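Local coordinates for INSIG protein homolog (Mycobacterium vanbaalenii PYR-1, PDB 4XU6) that binds diacylglycerol in the membrane as a homotrimer and is a mycobacterial relative of the sterol-sensing Insig proteins, at residues A58-L63 / F169-V174; Y90-L95 / T105-A110; C117-G122 / A175-E180. All coordinates share one frame; numbering follows the deposited sequence.

Interaction 1. Residues A58-L63 / F169-V174; sequences ASLAEL and FAFGVV. With TDA (N-tridecanoic acid), chain E.
L60 reaches across to F171 and G172 through a single methyl group, CD1. From CD1 it is 3.8 Å to F171 CE2 and 4.1 Å to G172 CA, so one branch touches both the aromatic ring and the bare backbone beside it. With CG of L60 anti to its carbonyl carbon (chi1 -71°), the branched end is directed at helix 164-184. The two side chains cross at about a right angle. CD1 comes at the ring obliquely, on the side of its plane away from the bound tridecanoic acid. That lipid lies over one face: its C28 is 3.4 Å from F171 CD1 and sits nearer the rim than the ring centre. F171 is therefore a partition, with protein leucine on one side and acyl chain on the other. Its first torsion (166°) puts CG anti to the backbone N. CB points to the side of helix 48-64, but the ring end comes nearer and also touches A56 and T57 of that helix.

These helices are two of the six transmembrane spans of the INSIG bundle, and the place where they meet forms part of a lipid-pocket wall. Between the two segments, the nearest CA atoms are those of L60 and G172, 6.4 Å apart, and L60 CD1 rests against the backbone of G172 at its CA. I131 of helix 122-144 touches both L60 and F171, which places the pair inside a three-helix junction. One turn further on, CG1 of V174 lies 3.8 Å from C33 at the end of the same acyl chain. S59, on helix 48-64, touches a second tridecanoic acid, while its OG bonds back to A55 O.

Interaction 2. Residues Y90-L95 / T105-A110; sequences YVTTAL and TALVAA. Unlike the reference sequence in segment 105-110: A109 (reference Cys). With TDA (N-tridecanoic acid), chain E.
T93 and V108 make the tighter of the two touches between helices 76-96 and 101-119, methyl against methyl: T93 CG2 lies 3.6 Å from V108 CG2. The two side chains cross at about a right angle, and their CA atoms, 7.6 Å apart, are the nearest pair across the contact. The rotamer of T93 is consistent with its polar contacts. OG1 stands between the backbone N and the carbonyl carbon (chi1 64°), from where it donates a 2.6 Å hydrogen bond to Y90 O in the preceding turn. The bond meets the carbonyl at 140°, with OG1 tilted 16° from the carbonyl plane. In this rotamer CG2 is the branch left to meet V108. OG1 is also hydrogen-bonded to H26 NE2, so T93 probably helps to position H26, which binds diacylglycerol. Y90 adds to this setting: its ring packs edge-to-face with H26, and its OH lies 3.4 Å from C22 of the bound tridecanoic acid.

T92 makes the second touch, with CG2 4.1 Å from L107 CD2, again at about a right angle, while its OG1 bonds to G88 O. Both residues look outward to the trimer as well: T92 packs on L107 of the second subunit, and L107 on T92 of the third. The same kind of pair thus occurs within and between chains. The helices follow one another through a short connection and form a hairpin of transmembrane spans, with F163 lying against both T93 and V108.

No hydrogen bond crosses between the segments. Each threonine turns its hydroxyl to a carbonyl of its own helix and offers its methyl to the neighbour, which implies a purely apolar seam beside the polar end of the lipid site.

Interaction 3. Residues C117-G122 / A175-E180; sequences CVLGDG and AALLGE. With BOG (octyl beta-D-glucopyranoside), chain D.
L177 meets L119 from helix 164-184, its CG anti to the backbone N (chi1 175°) so that both methyls are carried across. CD2 of L177 lies 4.3 Å from CD1 of L119, a loose apolar touch, whereas CD1 of L177 comes within 3.9 Å of the L119 carbonyl oxygen. That oxygen, at the end of helix 101-119, is hydrogen-bonded by R71 NH2. Just before it, V118 O accepts a 3.2 Å hydrogen bond from O2 of a bound octyl glucoside, a detergent. L178 turns elsewhere, to L11 and L14 of helix 5-29.

Past G179, E180 extends toward D121, the N-cap residue of helix 122-144, whose OD1 caps G124 N. The two side chains come from opposite directions, their carboxylate planes 32° apart, and OD2 of D121 is 3.7 Å from OE2 of E180. One water spans the other oxygens, donating to D121 OD1 at 2.7 Å and to E180 OE1 at 2.5 Å. R64 forms a salt bridge with D121 OD2, and R71 forms one with E180 OE1. The close acids are therefore probably stabilised by the two arginines and the shared water, which together make this helix junction a compact ionic cluster beside a leucine contact.

How the interactions relate
Interactions 1 and 3 are both buried and share helix 164-184; they abut directly, with A61 CB 3.3 Å from A175 O, and their segments alternate along the chain. Interaction 1 lies nearest the centre of the chain and is wholly apolar. Interaction 3, farther out, adds carboxylates, arginines and water to its leucines. Interaction 2 is only partly buried, about 20 Å between centres from interaction 3 although both use helix 101-119, and it alone of the three combines a helical hairpin with packing on two neighbouring subunits. Interactions 1 and 2 do not touch each other, yet both line the same acyl chain, the first toward its tail and the second toward its carboxyl end.

Interaction 1. Residues A58-L63 / F169-V174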
loop_
_atom_site.group_PDB
_atom_site.type_symbol
_atom_site.label_atom_id
_atom_site.label_comp_id
_atom_site.label_asym_id
_atom_site.label_seq_id
_atom_site.Cartn_x
_atom_site.Cartn_y
_atom_site.Cartn_z
ATOM N N ALA A 58 5.226 -5.936 24.198
ATOM C CA ALA A 58 5.285 -7.184 24.955
ATOM C C ALA A 58 3.980 -7.400 25.723
ATOM O O ALA A 58 3.516 -8.532 25.853
ATOM C CB ALA A 58 6.482 -7.183 25.907
ATOM N N SER A 59 3.398 -6.319 26.231
ATOM C CA SER A 59 2.172 -6.404 27.027
ATOM C C SER A 59 0.956 -6.847 26.211
ATOM O O SER A 59 0.133 -7.629 26.686
ATOM C CB SER A 59 1.878 -5.063 27.706
ATOM O OG SER A 59 2.863 -4.765 28.683
ATOM N N LEU A 60 0.835 -6.319 24.997
ATOM C CA LEU A 60 -0.282 -6.653 24.118
ATOM C C LEU A 60 -0.139 -8.079 23.602
ATOM O O LEU A 60 -1.131 -8.799 23.423
ATOM C CB LEU A 60 -0.362 -5.650 22.953
ATOM C CG LEU A 60 -0.829 -4.245 23.343
ATOM C CD1 LEU A 60 -0.440 -3.187 22.292
ATOM C CD2 LEU A 60 -2.332 -4.225 23.567
ATOM N N ALA A 61 1.099 -8.499 23.373
ATOM C CA ALA A 61 1.344 -9.884 22.997
ATOM C C ALA A 61 0.921 -10.808 24.142
ATOM O O ALA A 61 0.272 -11.831 23.928
ATOM C CB ALA A 61 2.808 -10.090 22.671
ATOM N N GLU A 62 1.310 -10.445 25.358
ATOM C CA GLU A 62 0.918 -11.222 26.538
ATOM C C GLU A 62 -0.607 -11.258 26.689
ATOM O O GLU A 62 -1.193 -12.330 26.906
ATOM C CB GLU A 62 1.570 -10.639 27.799
ATOM C CG GLU A 62 1.113 -11.302 29.107
ATOM C CD GLU A 62 1.649 -12.710 29.286
ATOM O OE1 GLU A 62 2.626 -13.077 28.598
ATOM O OE2 GLU A 62 1.091 -13.451 30.129
ATOM N N LEU A 63 -1.243 -10.093 26.557
ATOM C CA LEU A 63 -2.705 -9.988 26.625
ATOM C C LEU A 63 -3.410 -10.982 25.698
ATOM O O LEU A 63 -4.359 -11.662 26.110
ATOM C CB LEU A 63 -3.169 -8.559 26.308
ATOM C CG LEU A 63 -4.678 -8.312 26.148
ATOM C CD1 LEU A 63 -5.452 -8.686 27.420
ATOM C CD2 LEU A 63 -4.974 -6.863 25.743
ATOM N N PHE A 169 -4.367 0.884 16.597
ATOM C CA PHE A 169 -5.167 -0.326 16.385
ATOM C C PHE A 169 -4.370 -1.387 15.616
ATOM O O PHE A 169 -4.305 -2.541 16.024
ATOM C CB PHE A 169 -6.473 -0.007 15.648
ATOM C CG PHE A 169 -7.273 -1.241 15.293
ATOM C CD1 PHE A 169 -8.134 -1.818 16.225
ATOM C CD2 PHE A 169 -7.129 -1.843 14.046
ATOM C CE1 PHE A 169 -8.860 -2.973 15.903
ATOM C CE2 PHE A 169 -7.851 -2.986 13.713
ATOM C CZ PHE A 169 -8.714 -3.557 14.647
ATOM N N ALA A 170 -3.757 -0.985 14.505
ATOM C CA ALA A 170 -2.941 -1.897 13.706
ATOM C C ALA A 170 -1.768 -2.436 14.519
ATOM O O ALA A 170 -1.441 -3.607 14.430
ATOM C CB ALA A 170 -2.438 -1.201 12.424
ATOM N N PHE A 171 -1.134 -1.570 15.302
ATOM C CA PHE A 171 -0.082 -1.985 16.230
ATOM C C PHE A 171 -0.572 -3.109 17.172
ATOM O O PHE A 171 0.077 -4.153 17.296
ATOM C CB PHE A 171 0.423 -0.744 16.999
ATOM C CG PHE A 171 1.276 -1.058 18.215
ATOM C CD1 PHE A 171 2.348 -1.943 18.141
ATOM C CD2 PHE A 171 1.006 -0.433 19.426
ATOM C CE1 PHE A 171 3.131 -2.218 19.272
ATOM C CE2 PHE A 171 1.780 -0.690 20.561
ATOM C CZ PHE A 171 2.846 -1.568 20.485
ATOM N N GLY A 172 -1.716 -2.906 17.817
ATOM C CA GLY A 172 -2.264 -3.930 18.700
ATOM C C GLY A 172 -2.555 -5.262 18.009
ATOM O O GLY A 172 -2.265 -6.337 18.547
ATOM N N VAL A 173 -3.144 -5.203 16.817
ATOM C CA VAL A 173 -3.388 -6.419 16.043
ATOM C C VAL A 173 -2.092 -7.202 15.790
ATOM O O VAL A 173 -2.039 -8.432 15.938
ATOM C CB VAL A 173 -4.053 -6.087 14.690
ATOM C CG1 VAL A 173 -4.097 -7.326 13.790
ATOM C CG2 VAL A 173 -5.450 -5.526 14.909
ATOM N N VAL A 174 -1.043 -6.485 15.403
ATOM C CA VAL A 174 0.217 -7.140 15.083
ATOM C C VAL A 174 0.953 -7.623 16.349
ATOM O O VAL A 174 1.557 -8.687 16.338
ATOM C CB VAL A 174 1.099 -6.249 14.170
ATOM C CG1 VAL A 174 2.487 -6.848 13.998
ATOM C CG2 VAL A 174 0.403 -6.076 12.806
HETATM O O21 TDA E . 2.889 9.053 17.070
HETATM O O22 TDA E . 3.881 9.641 19.091
HETATM C C21 TDA E . 3.484 8.729 18.365
HETATM C C22 TDA E . 3.678 7.301 18.783
HETATM C C23 TDA E . 2.847 6.345 17.923
HETATM C C24 TDA E . 3.174 4.886 18.241
HETATM C C25 TDA E . 2.265 3.930 17.466
HETATM C C26 TDA E . 2.590 2.466 17.749
HETATM C C27 TDA E . 3.945 2.146 17.136
HETATM C C28 TDA E . 4.339 0.701 17.338
HETATM C C29 TDA E . 5.762 0.494 16.845
HETATM C C30 TDA E . 6.112 -0.973 17.006
HETATM C C31 TDA E . 5.273 -1.813 16.054
HETATM C C32 TDA E . 5.737 -3.265 16.059
HETATM C C33 TDA E . 4.620 -4.195 15.606
#

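Interaction 2. Residues Y90-L95 / T105-A110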
loop_
_atom_site.group_PDB
_atom_site.type_symbol
_atom_site.label_atom_id
_atom_site.label_comp_id
_atom_site.label_asym_id
_atom_site.label_seq_id
_atom_site.Cartn_x
_atom_site.Cartn_y
_atom_site.Cartn_z
ATOM N N TYR A 90 3.186 3.823 9.828
ATOM C CA TYR A 90 3.755 4.814 10.742
ATOM C C TYR A 90 4.556 5.871 9.962
ATOM O O TYR A 90 4.310 7.087 10.094
ATOM C CB TYR A 90 4.653 4.062 11.733
ATOM C CG TYR A 90 5.052 4.780 13.015
ATOM C CD1 TYR A 90 5.003 6.165 13.133
ATOM C CD2 TYR A 90 5.499 4.044 14.108
ATOM C CE1 TYR A 90 5.389 6.797 14.326
ATOM C CE2 TYR A 90 5.876 4.660 15.286
ATOM C CZ TYR A 90 5.822 6.022 15.388
ATOM O OH TYR A 90 6.216 6.607 16.573
ATOM N N VAL A 91 5.502 5.431 9.131
ATOM C CA VAL A 91 6.312 6.407 8.392
ATOM C C VAL A 91 5.492 7.165 7.350
ATOM O O VAL A 91 5.788 8.318 7.048
ATOM C CB VAL A 91 7.597 5.795 7.760
ATOM C CG1 VAL A 91 8.510 5.229 8.852
ATOM C CG2 VAL A 91 7.259 4.725 6.719
ATOM N N THR A 92 4.450 6.532 6.816
ATOM C CA THR A 92 3.573 7.227 5.870
ATOM C C THR A 92 2.884 8.412 6.543
ATOM O O THR A 92 2.710 9.467 5.927
ATOM C CB THR A 92 2.506 6.280 5.261
ATOM O OG1 THR A 92 3.152 5.268 4.478
ATOM C CG2 THR A 92 1.530 7.056 4.362
ATOM N N THR A 93 2.498 8.251 7.806
ATOM C CA THR A 93 1.850 9.362 8.505
ATOM C C THR A 93 2.793 10.550 8.617
ATOM O O THR A 93 2.354 11.683 8.588
ATOM C CB THR A 93 1.307 8.989 9.904
ATOM O OG1 THR A 93 2.382 8.617 10.773
ATOM C CG2 THR A 93 0.293 7.852 9.803
ATOM N N ALA A 94 4.089 10.283 8.723
ATOM C CA ALA A 94 5.072 11.366 8.742
ATOM C C ALA A 94 5.100 12.090 7.390
ATOM O O ALA A 94 5.198 13.321 7.321
ATOM C CB ALA A 94 6.450 10.813 9.087
ATOM N N LEU A 95 5.001 11.324 6.310
ATOM C CA LEU A 95 5.041 11.913 4.970
ATOM C C LEU A 95 3.796 12.735 4.640
ATOM O O LEU A 95 3.885 13.716 3.915
ATOM C CB LEU A 95 5.216 10.825 3.908
ATOM C CG LEU A 95 6.457 9.940 4.041
ATOM C CD1 LEU A 95 6.503 8.891 2.931
ATOM C CD2 LEU A 95 7.716 10.775 4.040
ATOM N N THR A 105 -6.527 10.592 7.655
ATOM C CA THR A 105 -7.066 9.636 8.612
ATOM C C THR A 105 -7.700 8.424 7.917
ATOM O O THR A 105 -7.565 7.284 8.382
ATOM C CB THR A 105 -8.074 10.315 9.556
ATOM O OG1 THR A 105 -7.506 11.545 10.039
ATOM C CG2 THR A 105 -8.401 9.405 10.725
ATOM N N ALA A 106 -8.382 8.665 6.800
ATOM C CA ALA A 106 -8.999 7.564 6.048
ATOM C C ALA A 106 -7.935 6.616 5.496
ATOM O O ALA A 106 -8.124 5.391 5.472
ATOM C CB ALA A 106 -9.861 8.116 4.913
ATOM N N LEU A 107 -6.810 7.178 5.053
ATOM C CA LEU A 107 -5.743 6.346 4.488
ATOM C C LEU A 107 -5.188 5.394 5.553
ATOM O O LEU A 107 -5.029 4.203 5.305
ATOM C CB LEU A 107 -4.624 7.214 3.902
ATOM C CG LEU A 107 -3.410 6.446 3.370
ATOM C CD1 LEU A 107 -3.815 5.493 2.246
ATOM C CD2 LEU A 107 -2.318 7.415 2.894
ATOM N N VAL A 108 -4.910 5.926 6.741
ATOM C CA VAL A 108 -4.400 5.119 7.842
ATOM C C VAL A 108 -5.431 4.078 8.291
ATOM O O VAL A 108 -5.088 2.922 8.547
ATOM C CB VAL A 108 -3.960 6.008 9.029
ATOM C CG1 VAL A 108 -3.386 5.151 10.170
ATOM C CG2 VAL A 108 -2.927 7.023 8.547
ATOM N N ALA A 109 -6.696 4.479 8.368
ATOM C CA ALA A 109 -7.755 3.526 8.707
ATOM C C ALA A 109 -7.866 2.396 7.682
ATOM O O ALA A 109 -8.127 1.251 8.042
ATOM C CB ALA A 109 -9.102 4.236 8.877
ATOM N N ALA A 110 -7.685 2.712 6.404
ATOM C CA ALA A 110 -7.722 1.678 5.366
ATOM C C ALA A 110 -6.559 0.710 5.541
ATOM O O ALA A 110 -6.726 -0.494 5.428
ATOM C CB ALA A 110 -7.694 2.307 3.964
HETATM O O21 TDA E . 2.889 9.053 17.070
HETATM O O22 TDA E . 3.881 9.641 19.091
HETATM C C21 TDA E . 3.484 8.729 18.365
HETATM C C22 TDA E . 3.678 7.301 18.783
HETATM C C23 TDA E . 2.847 6.345 17.923
HETATM C C24 TDA E . 3.174 4.886 18.241
HETATM C C25 TDA E . 2.265 3.930 17.466
HETATM C C26 TDA E . 2.590 2.466 17.749
HETATM C C27 TDA E . 3.945 2.146 17.136
HETATM C C28 TDA E . 4.339 0.701 17.338
HETATM C C29 TDA E . 5.762 0.494 16.845
HETATM C C30 TDA E . 6.112 -0.973 17.006
HETATM C C31 TDA E . 5.273 -1.813 16.054
HETATM C C32 TDA E . 5.737 -3.265 16.059
HETATM C C33 TDA E . 4.620 -4.195 15.606
#

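Interaction 3. Residues C117-G122 / A175-E180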
loop_
_atom_site.group_PDB
_atom_site.type_symbol
_atom_site.label_atom_id
_atom_site.label_comp_id
_atom_site.label_asym_id
_atom_site.label_seq_id
_atom_site.Cartn_x
_atom_site.Cartn_y
_atom_site.Cartn_z
ATOM N N CYS A 117 -7.650 -7.534 8.317
ATOM C CA CYS A 117 -8.295 -8.537 7.453
ATOM C C CYS A 117 -7.330 -9.645 7.041
ATOM O O CYS A 117 -7.701 -10.820 6.989
ATOM C CB CYS A 117 -8.887 -7.886 6.206
ATOM S SG CYS A 117 -10.377 -6.929 6.540
ATOM N N VAL A 118 -6.088 -9.267 6.756
ATOM C CA VAL A 118 -5.098 -10.233 6.289
ATOM C C VAL A 118 -4.565 -11.109 7.434
ATOM O O VAL A 118 -4.387 -12.322 7.274
ATOM C CB VAL A 118 -3.916 -9.527 5.582
ATOM C CG1 VAL A 118 -2.812 -10.527 5.220
ATOM C CG2 VAL A 118 -4.400 -8.789 4.335
ATOM N N LEU A 119 -4.336 -10.496 8.592
ATOM C CA LEU A 119 -3.528 -11.128 9.636
ATOM C C LEU A 119 -4.236 -11.361 10.962
ATOM O O LEU A 119 -3.805 -12.199 11.762
ATOM C CB LEU A 119 -2.300 -10.258 9.922
ATOM C CG LEU A 119 -1.331 -10.009 8.779
ATOM C CD1 LEU A 119 -0.287 -9.026 9.255
ATOM C CD2 LEU A 119 -0.682 -11.309 8.344
ATOM N N GLY A 120 -5.304 -10.617 11.215
ATOM C CA GLY A 120 -5.879 -10.600 12.548
ATOM C C GLY A 120 -7.031 -11.561 12.767
ATOM O O GLY A 120 -7.560 -12.154 11.821
ATOM N N ASP A 121 -7.410 -11.724 14.031
ATOM C CA ASP A 121 -8.636 -12.438 14.366
ATOM C C ASP A 121 -9.445 -11.599 15.352
ATOM O O ASP A 121 -9.111 -10.437 15.587
ATOM C CB ASP A 121 -8.339 -13.850 14.893
ATOM C CG ASP A 121 -7.463 -13.855 16.147
ATOM O OD1 ASP A 121 -7.000 -12.786 16.591
ATOM O OD2 ASP A 121 -7.220 -14.952 16.688
ATOM N N GLY A 122 -10.508 -12.165 15.916
ATOM C CA GLY A 122 -11.330 -11.425 16.864
ATOM C C GLY A 122 -10.570 -10.909 18.082
ATOM O O GLY A 122 -10.602 -9.728 18.370
ATOM N N ALA A 175 0.883 -6.854 17.435
ATOM C CA ALA A 175 1.499 -7.273 18.698
ATOM C C ALA A 175 0.859 -8.562 19.194
ATOM O O ALA A 175 1.542 -9.453 19.699
ATOM C CB ALA A 175 1.358 -6.169 19.755
ATOM N N ALA A 176 -0.459 -8.651 19.041
ATOM C CA ALA A 176 -1.209 -9.848 19.416
ATOM C C ALA A 176 -0.720 -11.029 18.596
ATOM O O ALA A 176 -0.522 -12.123 19.118
ATOM C CB ALA A 176 -2.709 -9.626 19.186
ATOM N N LEU A 177 -0.534 -10.806 17.296
ATOM C CA LEU A 177 -0.042 -11.850 16.408
ATOM C C LEU A 177 1.365 -12.289 16.812
ATOM O O LEU A 177 1.702 -13.480 16.728
ATOM C CB LEU A 177 -0.051 -11.356 14.958
ATOM C CG LEU A 177 0.529 -12.254 13.867
ATOM C CD1 LEU A 177 -0.482 -13.288 13.498
ATOM C CD2 LEU A 177 0.883 -11.417 12.650
ATOM N N LEU A 178 2.186 -11.335 17.250
ATOM C CA LEU A 178 3.536 -11.669 17.705
ATOM C C LEU A 178 3.501 -12.566 18.949
ATOM O O LEU A 178 4.335 -13.450 19.095
ATOM C CB LEU A 178 4.344 -10.405 17.998
ATOM C CG LEU A 178 4.742 -9.599 16.762
ATOM C CD1 LEU A 178 5.353 -8.256 17.152
ATOM C CD2 LEU A 178 5.715 -10.419 15.936
ATOM N N GLY A 179 2.553 -12.320 19.845
ATOM C CA GLY A 179 2.372 -13.188 21.006
ATOM C C GLY A 179 1.990 -14.605 20.610
ATOM O O GLY A 179 2.525 -15.574 21.155
ATOM N N GLU A 180 1.068 -14.732 19.658
ATOM C CA GLU A 180 0.685 -16.045 19.151
ATOM C C GLU A 180 1.885 -16.746 18.528
ATOM O O GLU A 180 2.089 -17.949 18.730
ATOM C CB GLU A 180 -0.443 -15.930 18.121
ATOM C CG GLU A 180 -1.746 -15.395 18.680
ATOM C CD GLU A 180 -2.768 -15.104 17.603
ATOM O OE1 GLU A 180 -2.609 -14.098 16.882
ATOM O OE2 GLU A 180 -3.749 -15.868 17.494
HETATM C C1 BOG D . -8.142 -13.618 3.866
HETATM O O1 BOG D . -7.526 -12.435 3.373
HETATM C C2 BOG D . -7.582 -13.940 5.239
HETATM O O2 BOG D . -6.146 -13.960 5.214
HETATM C C3 BOG D . -8.119 -15.291 5.674
HETATM O O3 BOG D . -7.708 -15.539 7.027
HETATM C C4 BOG D . -9.642 -15.327 5.623
HETATM O O4 BOG D . -10.078 -16.674 5.396
HETATM C C5 BOG D . -10.317 -14.444 4.571
HETATM O O5 BOG D . -9.534 -13.373 4.028
HETATM C C6 BOG D . -11.485 -13.811 5.299
HETATM O O6 BOG D . -11.106 -13.537 6.654
HETATM C "C1'" BOG D . -8.503 -11.461 3.012
HETATM C "C2'" BOG D . -7.828 -10.435 2.124
HETATM C "C3'" BOG D . -8.324 -9.045 2.469
HETATM C "C4'" BOG D . -7.254 -8.025 2.108
HETATM C "C5'" BOG D . -7.647 -7.237 0.867
HETATM C "C6'" BOG D . -6.433 -6.580 0.241
HETATM C "C7'" BOG D . -6.818 -5.843 -1.033
HETATM C "C8'" BOG D . -5.587 -5.224 -1.667
HETATM O O HOH W 1 -4.414 -12.386 17.432
#